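Local coordinates for Tetur07g02040 (Tetranychus urticae, PDB 6BDJ), which probably cleaves catechol-type aromatic rings between their two hydroxyl-bearing carbons, using a ferric iron and inserting both atoms of molecular oxygen, at residues Val40-Tyr45 with His149-Ala154; Val85-Pro90 with Val131-Leu136; Pro142-His147 with Ile161-Phe166. All blocks are in the same frame, centred on the assembly; numbering follows the deposited sequence.

Interaction 1: Val40-Tyr45 with His149-Ala154; sequences VGEGPY and HYRIHA. With FE (Fe (III) ion), chain C.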
# COMPACT_ATOMS: atom_id res chain seq x y z
N VAL A 40 -0.81 8.57 6.39
CA VAL A 40 0.09 7.78 7.26
C VAL A 40 1.48 7.98 6.66
O VAL A 40 1.62 8.08 5.43
CB VAL A 40 -0.25 6.27 7.21
CG1 VAL A 40 0.60 5.52 8.22
CG2 VAL A 40 -1.72 6.02 7.53
N GLY A 41 2.49 7.96 7.52
CA GLY A 41 3.87 8.21 7.09
C GLY A 41 4.31 7.25 5.95
O GLY A 41 3.89 6.10 5.89
N GLU A 42 5.13 7.77 5.06
CA GLU A 42 5.60 7.04 3.89
C GLU A 42 6.47 5.85 4.25
O GLU A 42 6.53 4.85 3.50
CB GLU A 42 6.44 7.99 3.05
CG GLU A 42 6.85 7.46 1.71
CD GLU A 42 7.42 8.57 0.86
OE1 GLU A 42 8.64 8.88 1.00
OE2 GLU A 42 6.62 9.16 0.09
N GLY A 43 7.18 5.98 5.37
CA GLY A 43 8.29 5.10 5.68
C GLY A 43 9.45 5.33 4.72
O GLY A 43 9.38 6.22 3.87
N PRO A 44 10.50 4.53 4.85
CA PRO A 44 11.76 4.76 4.14
C PRO A 44 11.92 4.16 2.76
O PRO A 44 12.95 4.38 2.13
CB PRO A 44 12.81 4.13 5.08
CG PRO A 44 12.05 3.29 6.08
CD PRO A 44 10.59 3.36 5.73
N TYR A 45 10.95 3.38 2.28
CA TYR A 45 11.18 2.58 1.09
C TYR A 45 10.44 2.98 -0.17
O TYR A 45 10.39 2.17 -1.13
CB TYR A 45 10.95 1.10 1.40
CG TYR A 45 11.76 0.62 2.60
CD1 TYR A 45 13.14 0.86 2.69
CD2 TYR A 45 11.15 -0.05 3.65
CE1 TYR A 45 13.88 0.40 3.76
CE2 TYR A 45 11.88 -0.50 4.75
CZ TYR A 45 13.25 -0.28 4.80
OH TYR A 45 13.95 -0.73 5.88
N HIS A 149 1.78 0.14 1.34
CA HIS A 149 1.84 1.57 1.19
C HIS A 149 1.24 2.05 -0.09
O HIS A 149 1.23 1.32 -1.08
CB HIS A 149 3.26 2.03 1.13
CG HIS A 149 4.04 1.79 2.35
ND1 HIS A 149 4.23 2.76 3.32
CD2 HIS A 149 4.72 0.70 2.76
CE1 HIS A 149 5.00 2.28 4.27
NE2 HIS A 149 5.31 1.03 3.95
N TYR A 150 0.84 3.33 -0.09
CA TYR A 150 0.33 3.98 -1.29
C TYR A 150 0.61 5.47 -1.23
O TYR A 150 0.63 6.07 -0.14
CB TYR A 150 -1.16 3.69 -1.52
CG TYR A 150 -2.09 4.47 -0.61
CD1 TYR A 150 -2.45 3.97 0.63
CD2 TYR A 150 -2.61 5.68 -1.01
CE1 TYR A 150 -3.31 4.69 1.46
CE2 TYR A 150 -3.45 6.41 -0.19
CZ TYR A 150 -3.80 5.91 1.05
OH TYR A 150 -4.65 6.66 1.85
N ARG A 151 0.82 6.05 -2.39
CA ARG A 151 1.08 7.46 -2.52
C ARG A 151 0.44 7.93 -3.80
O ARG A 151 0.53 7.25 -4.83
CB ARG A 151 2.59 7.69 -2.55
CG ARG A 151 3.04 9.04 -3.06
CD ARG A 151 4.47 9.30 -2.61
NE ARG A 151 5.08 10.34 -3.41
CZ ARG A 151 6.21 11.01 -3.15
NH1 ARG A 151 6.92 10.82 -2.04
NH2 ARG A 151 6.63 11.91 -4.04
N ILE A 152 -0.23 9.08 -3.74
CA ILE A 152 -1.04 9.59 -4.86
C ILE A 152 -0.56 10.95 -5.31
O ILE A 152 -0.48 11.88 -4.51
CB ILE A 152 -2.52 9.69 -4.50
CG1 ILE A 152 -2.99 8.32 -4.00
CG2 ILE A 152 -3.34 10.12 -5.72
CD1 ILE A 152 -4.32 8.32 -3.31
N HIS A 153 -0.31 11.07 -6.61
CA HIS A 153 0.03 12.35 -7.22
C HIS A 153 -1.15 12.79 -8.04
O HIS A 153 -1.70 11.99 -8.80
CB HIS A 153 1.25 12.27 -8.11
CG HIS A 153 2.50 11.85 -7.41
ND1 HIS A 153 3.72 11.79 -8.05
CD2 HIS A 153 2.73 11.50 -6.12
CE1 HIS A 153 4.65 11.42 -7.19
NE2 HIS A 153 4.07 11.23 -6.02
N ALA A 154 -1.56 14.04 -7.85
CA ALA A 154 -2.56 14.69 -8.71
C ALA A 154 -2.08 16.10 -8.94
O ALA A 154 -1.56 16.72 -8.02
CB ALA A 154 -3.93 14.72 -8.05
FE FE C . 6.52 -0.64 5.05
O HOH W 1 2.98 5.19 3.26
O HOH W 2 8.12 0.82 5.13

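Interaction 2: Val85-Pro90 with Val131-Leu136; sequences VYIWQP and VTFETL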
# COMPACT_ATOMS: atom_id res chain seq x y z
N VAL A 85 -1.48 6.63 -8.91
CA VAL A 85 -1.42 5.90 -7.63
C VAL A 85 -0.24 4.96 -7.64
O VAL A 85 -0.16 4.10 -8.52
CB VAL A 85 -2.66 5.05 -7.42
CG1 VAL A 85 -2.59 4.33 -6.07
CG2 VAL A 85 -3.92 5.90 -7.53
N TYR A 86 0.65 5.14 -6.68
CA TYR A 86 1.72 4.22 -6.44
C TYR A 86 1.42 3.31 -5.27
O TYR A 86 0.96 3.77 -4.23
CB TYR A 86 2.98 4.97 -6.05
CG TYR A 86 3.53 5.94 -7.05
CD1 TYR A 86 2.91 7.18 -7.25
CD2 TYR A 86 4.70 5.67 -7.79
CE1 TYR A 86 3.42 8.11 -8.13
CE2 TYR A 86 5.21 6.60 -8.69
CZ TYR A 86 4.56 7.83 -8.84
OH TYR A 86 5.04 8.81 -9.69
N ILE A 87 1.70 2.02 -5.38
CA ILE A 87 1.79 1.16 -4.21
C ILE A 87 3.14 0.49 -4.13
O ILE A 87 3.84 0.34 -5.13
CB ILE A 87 0.66 0.13 -4.14
CG1 ILE A 87 0.68 -0.84 -5.33
CG2 ILE A 87 -0.69 0.85 -4.16
CD1 ILE A 87 -0.28 -2.00 -5.12
N TRP A 88 3.51 0.15 -2.91
CA TRP A 88 4.67 -0.67 -2.66
C TRP A 88 4.48 -1.40 -1.36
O TRP A 88 3.79 -0.94 -0.43
CB TRP A 88 5.99 0.12 -2.68
CG TRP A 88 6.20 1.16 -1.54
CD1 TRP A 88 7.11 1.10 -0.50
CD2 TRP A 88 5.53 2.41 -1.41
NE1 TRP A 88 7.04 2.24 0.26
CE2 TRP A 88 6.07 3.05 -0.25
CE3 TRP A 88 4.52 3.05 -2.12
CZ2 TRP A 88 5.62 4.31 0.18
CZ3 TRP A 88 4.09 4.31 -1.69
CH2 TRP A 88 4.64 4.92 -0.56
N GLN A 89 5.07 -2.59 -1.31
CA GLN A 89 4.84 -3.50 -0.20
C GLN A 89 6.00 -4.50 -0.11
O GLN A 89 6.69 -4.75 -1.09
CB GLN A 89 3.52 -4.23 -0.40
CG GLN A 89 3.56 -5.22 -1.55
CD GLN A 89 2.25 -5.93 -1.80
OE1 GLN A 89 1.31 -5.35 -2.33
NE2 GLN A 89 2.20 -7.20 -1.46
N PRO A 90 6.17 -5.12 1.05
CA PRO A 90 7.19 -6.18 1.12
C PRO A 90 6.69 -7.53 0.65
O PRO A 90 5.48 -7.80 0.70
CB PRO A 90 7.49 -6.25 2.60
CG PRO A 90 6.23 -5.84 3.27
CD PRO A 90 5.46 -4.96 2.33
N VAL A 131 -8.31 2.44 -9.80
CA VAL A 131 -7.16 1.62 -10.25
C VAL A 131 -7.26 0.23 -9.64
O VAL A 131 -7.84 0.06 -8.58
CB VAL A 131 -5.79 2.20 -9.86
CG1 VAL A 131 -5.55 3.52 -10.57
CG2 VAL A 131 -5.67 2.37 -8.35
N THR A 132 -6.67 -0.76 -10.31
CA THR A 132 -6.60 -2.11 -9.79
C THR A 132 -5.19 -2.63 -9.97
O THR A 132 -4.59 -2.47 -11.04
CB THR A 132 -7.62 -3.03 -10.48
OG1 THR A 132 -8.94 -2.54 -10.20
CG2 THR A 132 -7.52 -4.48 -9.96
N PHE A 133 -4.67 -3.23 -8.91
CA PHE A 133 -3.36 -3.85 -8.95
C PHE A 133 -3.51 -5.35 -8.68
O PHE A 133 -4.32 -5.76 -7.86
CB PHE A 133 -2.47 -3.27 -7.86
CG PHE A 133 -2.09 -1.84 -8.08
CD1 PHE A 133 -0.99 -1.53 -8.83
CD2 PHE A 133 -2.80 -0.82 -7.46
CE1 PHE A 133 -0.61 -0.21 -9.01
CE2 PHE A 133 -2.43 0.50 -7.64
CZ PHE A 133 -1.34 0.81 -8.42
N GLU A 134 -2.70 -6.15 -9.36
CA GLU A 134 -2.61 -7.59 -9.11
C GLU A 134 -1.34 -7.78 -8.32
O GLU A 134 -0.25 -7.58 -8.84
CB GLU A 134 -2.55 -8.39 -10.41
CG GLU A 134 -3.76 -8.15 -11.30
CD GLU A 134 -3.78 -9.02 -12.54
OE1 GLU A 134 -2.72 -9.51 -12.98
OE2 GLU A 134 -4.89 -9.26 -13.06
N THR A 135 -1.50 -8.11 -7.04
CA THR A 135 -0.38 -8.18 -6.13
C THR A 135 -0.49 -9.43 -5.30
O THR A 135 -1.15 -10.38 -5.69
CB THR A 135 -0.27 -6.89 -5.30
OG1 THR A 135 0.92 -6.93 -4.51
CG2 THR A 135 -1.48 -6.64 -4.42
N LEU A 136 0.25 -9.47 -4.20
CA LEU A 136 0.14 -10.56 -3.26
C LEU A 136 -0.25 -9.99 -1.92
O LEU A 136 0.00 -8.82 -1.64
CB LEU A 136 1.49 -11.27 -3.14
CG LEU A 136 2.12 -11.86 -4.41
CD1 LEU A 136 3.50 -12.41 -4.06
CD2 LEU A 136 1.26 -12.94 -5.05

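Interaction 3: Pro142-His147 with Ile161-Phe166; sequences PGRTPH and IGQIFF. With FE (Fe (III) ion), chain C.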
# COMPACT_ATOMS: atom_id res chain seq x y z
N PRO A 142 9.53 -6.92 11.30
CA PRO A 142 9.42 -7.05 12.74
C PRO A 142 9.21 -5.65 13.27
O PRO A 142 9.86 -4.69 12.81
CB PRO A 142 10.82 -7.58 13.13
CG PRO A 142 11.75 -7.08 12.05
CD PRO A 142 10.93 -6.57 10.93
N GLY A 143 8.26 -5.49 14.18
CA GLY A 143 7.95 -4.15 14.69
C GLY A 143 6.96 -3.40 13.80
O GLY A 143 6.81 -2.18 13.93
N ARG A 144 6.30 -4.13 12.89
CA ARG A 144 5.27 -3.58 12.03
C ARG A 144 4.21 -4.63 11.74
O ARG A 144 4.48 -5.82 11.58
CB ARG A 144 5.84 -3.10 10.69
CG ARG A 144 6.68 -1.83 10.76
CD ARG A 144 5.92 -0.61 11.30
NE ARG A 144 4.52 -0.53 10.88
CZ ARG A 144 4.06 0.15 9.82
NH1 ARG A 144 2.76 0.16 9.57
NH2 ARG A 144 4.89 0.83 9.03
N THR A 145 2.98 -4.15 11.63
CA THR A 145 1.85 -4.97 11.26
C THR A 145 1.81 -5.02 9.71
O THR A 145 2.35 -4.11 9.05
CB THR A 145 0.57 -4.41 11.89
OG1 THR A 145 -0.57 -5.20 11.53
CG2 THR A 145 0.36 -2.91 11.54
N PRO A 146 1.17 -6.05 9.13
CA PRO A 146 1.20 -6.15 7.66
C PRO A 146 0.46 -4.99 7.02
O PRO A 146 -0.58 -4.58 7.50
CB PRO A 146 0.49 -7.47 7.36
CG PRO A 146 0.57 -8.26 8.62
CD PRO A 146 0.58 -7.25 9.74
N HIS A 147 1.00 -4.47 5.93
CA HIS A 147 0.39 -3.36 5.23
C HIS A 147 0.93 -3.20 3.85
O HIS A 147 1.99 -3.75 3.52
CB HIS A 147 0.72 -2.08 5.97
CG HIS A 147 2.18 -1.84 6.10
ND1 HIS A 147 2.94 -2.43 7.08
CD2 HIS A 147 3.03 -1.09 5.36
CE1 HIS A 147 4.19 -2.02 6.98
NE2 HIS A 147 4.29 -1.26 5.90
N ILE A 161 -0.51 10.37 1.05
CA ILE A 161 0.33 9.22 1.33
C ILE A 161 -0.34 8.46 2.45
O ILE A 161 -0.78 9.05 3.46
CB ILE A 161 1.74 9.63 1.80
CG1 ILE A 161 2.49 10.35 0.69
CG2 ILE A 161 2.53 8.41 2.29
CD1 ILE A 161 3.76 11.04 1.14
N GLY A 162 -0.40 7.16 2.32
CA GLY A 162 -1.02 6.34 3.35
C GLY A 162 -0.56 4.92 3.36
O GLY A 162 0.47 4.56 2.75
N GLN A 163 -1.31 4.14 4.13
CA GLN A 163 -1.06 2.73 4.32
C GLN A 163 -2.38 2.01 4.37
O GLN A 163 -3.33 2.49 4.97
CB GLN A 163 -0.26 2.49 5.59
CG GLN A 163 1.18 2.95 5.45
CD GLN A 163 2.06 2.64 6.64
OE1 GLN A 163 1.79 1.70 7.41
NE2 GLN A 163 3.13 3.41 6.81
N ILE A 164 -2.40 0.84 3.74
CA ILE A 164 -3.55 -0.04 3.69
C ILE A 164 -3.34 -1.14 4.72
O ILE A 164 -2.30 -1.80 4.73
CB ILE A 164 -3.68 -0.65 2.29
CG1 ILE A 164 -3.75 0.45 1.23
CG2 ILE A 164 -4.91 -1.55 2.21
CD1 ILE A 164 -3.61 -0.02 -0.20
N PHE A 165 -4.32 -1.34 5.57
CA PHE A 165 -4.29 -2.38 6.60
C PHE A 165 -5.31 -3.46 6.29
O PHE A 165 -6.18 -3.30 5.45
CB PHE A 165 -4.52 -1.74 7.97
CG PHE A 165 -3.46 -0.73 8.33
CD1 PHE A 165 -2.22 -1.15 8.75
CD2 PHE A 165 -3.68 0.63 8.19
CE1 PHE A 165 -1.21 -0.23 9.05
CE2 PHE A 165 -2.69 1.56 8.50
CZ PHE A 165 -1.45 1.13 8.95
N PHE A 166 -5.18 -4.58 7.00
CA PHE A 166 -6.05 -5.75 6.82
C PHE A 166 -6.82 -6.06 8.10
O PHE A 166 -6.33 -5.80 9.22
CB PHE A 166 -5.22 -6.94 6.38
CG PHE A 166 -4.54 -6.69 5.07
CD1 PHE A 166 -5.19 -6.97 3.89
CD2 PHE A 166 -3.30 -6.07 5.02
CE1 PHE A 166 -4.59 -6.72 2.65
CE2 PHE A 166 -2.69 -5.80 3.80
CZ PHE A 166 -3.35 -6.12 2.61
FE FE C . 6.52 -0.64 5.05
O HOH W 2 8.12 0.82 5.13

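Interaction 1: Val40-Tyr45 with His149-Ala154
A salt bridge and a water bridge tie the irregular segment V40-Y45 to strand H149-A154, and the same histidine that meets the water also binds the iron. The salt bridge is the direct polar link. E42, with CG anti to the backbone N (chi1 -172°) and the chain extended beyond it, sends OE2 to NH1 of R151 at 2.7 Å. The bond uses the syn lone pair of OE2 and lies in the guanidinium plane, and the carboxylate and guanidinium are nearly coplanar, 23° apart. R151 is held from a second side, since its NE donates to H153 NE2 at 2.9 Å, again in the plane of both groups, so its rotation is well defined.

H149 uses its two nitrogens differently. NE2 coordinates the iron at 2.3 Å. ND1 donates to water 1 at 2.7 Å, and that water, lying in the ring plane, in turn donates to G41 O at 2.9 Å. Metal on NE2 and a second-shell bond from ND1 to the protein are a usual way to orient a histidine ligand, here in a ferric site consistent with the intradiol dioxygenases. Packing adds a close approach, E42 O to H149 CE1 at 3.1 Å, oblique to the ring.

Around the contact, the H149 ring stacks on W88, and E42 OE1 accepts a hydrogen bond from the backbone N of W236. Strand 148-154 runs between strands 84-88 and 157-166 in the sheet, and the V40-Y45 loop also meets 157-166 through backbone bonding of V40 with I161.

Interaction 2: Val85-Pro90 with Val131-Leu136
The phenyl ring of F133 has the CD1 methyl of I87 over one face and the carbonyl O of V85 at its edge. I87 CD1 sits 3.7 Å from the ring centroid and 23° off the normal, a CH-pi contact displaced toward the CG side, while V85 O approaches CZ in the ring plane at 3.5 Å. I87 can reach the face because its CG1 occupies the crowded position between backbone N and carbonyl carbon (chi1 62°). Beside the ring, V85 CG2 meets V131 CG2 at 4.0 Å in an oblique crossing.

The other flat group is the amide of Q89. Its NE2 gives a nearly straight bond to L136 O at 2.7 Å, with that oxygen in the amide plane. Its OE1 accepts from T135 OG1 at 2.7 Å, the hydroxyl approaching from above the carbonyl plane.

Strands 85-88 and 131-136 run in the same sense, 24° apart with axes 9.3 Å from each other, and meet through side chains, as facing layers of a beta-sandwich do. The chemistry grades along them from apolar to polar. Because L136 O can only accept, it requires the nitrogen of the buried Q89 amide on its side, which leaves OE1 to take the T135 hydroxyl.

Interaction 3: Pro142-His147 with Ile161-Phe166
The ferric site is built here: H147, an iron ligand together with H149 and Y96, emerges from loop P142-H147 and is backed by strand I161-F166. H147 NE2 binds the metal at 2.5 Å, and water 2 is a further ligand. Its CG stands in the crowded position (chi1 58°), and ND1 donates in the ring plane to T145 O at 2.7 Å, nearly along the C=O axis. That bond fixes the ring rotation and may make the imidazole a stronger electron donor to iron.

Over one face of the H147 ring lie two polar atoms, R144 NH1 3.5 Å above the plane and Q163 OE1, both offset toward the rim. They are bonded to each other, tip to tip: NH1 donates to OE1 at 2.8 Å, almost straight at 176°, on a lone pair in the carbonyl plane. Bends at chi2 and chi3 bring the guanidinium here, and D193 holds its NE in a salt bridge, while Q163 NE2 is spoken for by G41 O. At the backbone, H147 CA makes a CA-H...O contact with I164 O at 3.1 Å. T145 CG2 lies 4.0 Å from F165 CE1, and P146 O meets the F166 ring edge.

Y141, just before this segment, is an iron ligand seen for this protein but not bound in this model; two histidines separated by a single residue (His-x-His) and two tyrosines on a ferric ion are typical of intradiol dioxygenases.

In the fold
All three contacts are buried, and each has at least one segment on the run of strands 84-88, 148-154 and 157-166. Interactions 1 and 3 share the iron and water 2, each supplying one histidine ligand, and they are tied together by G41 O with Q163 NE2 and by the backbone bond of G162 N to Y150 O. Interaction 2 joins the same sheet edge to edge through strand 84-88, where H149 N bonds to W88 O and Y86 N to R151 O, while its other strand, 130-136, packs across through side chains. Near the metal, charges, amides and water predominate; in interaction 2 methyls and an aromatic ring do, turning polar only toward Q89.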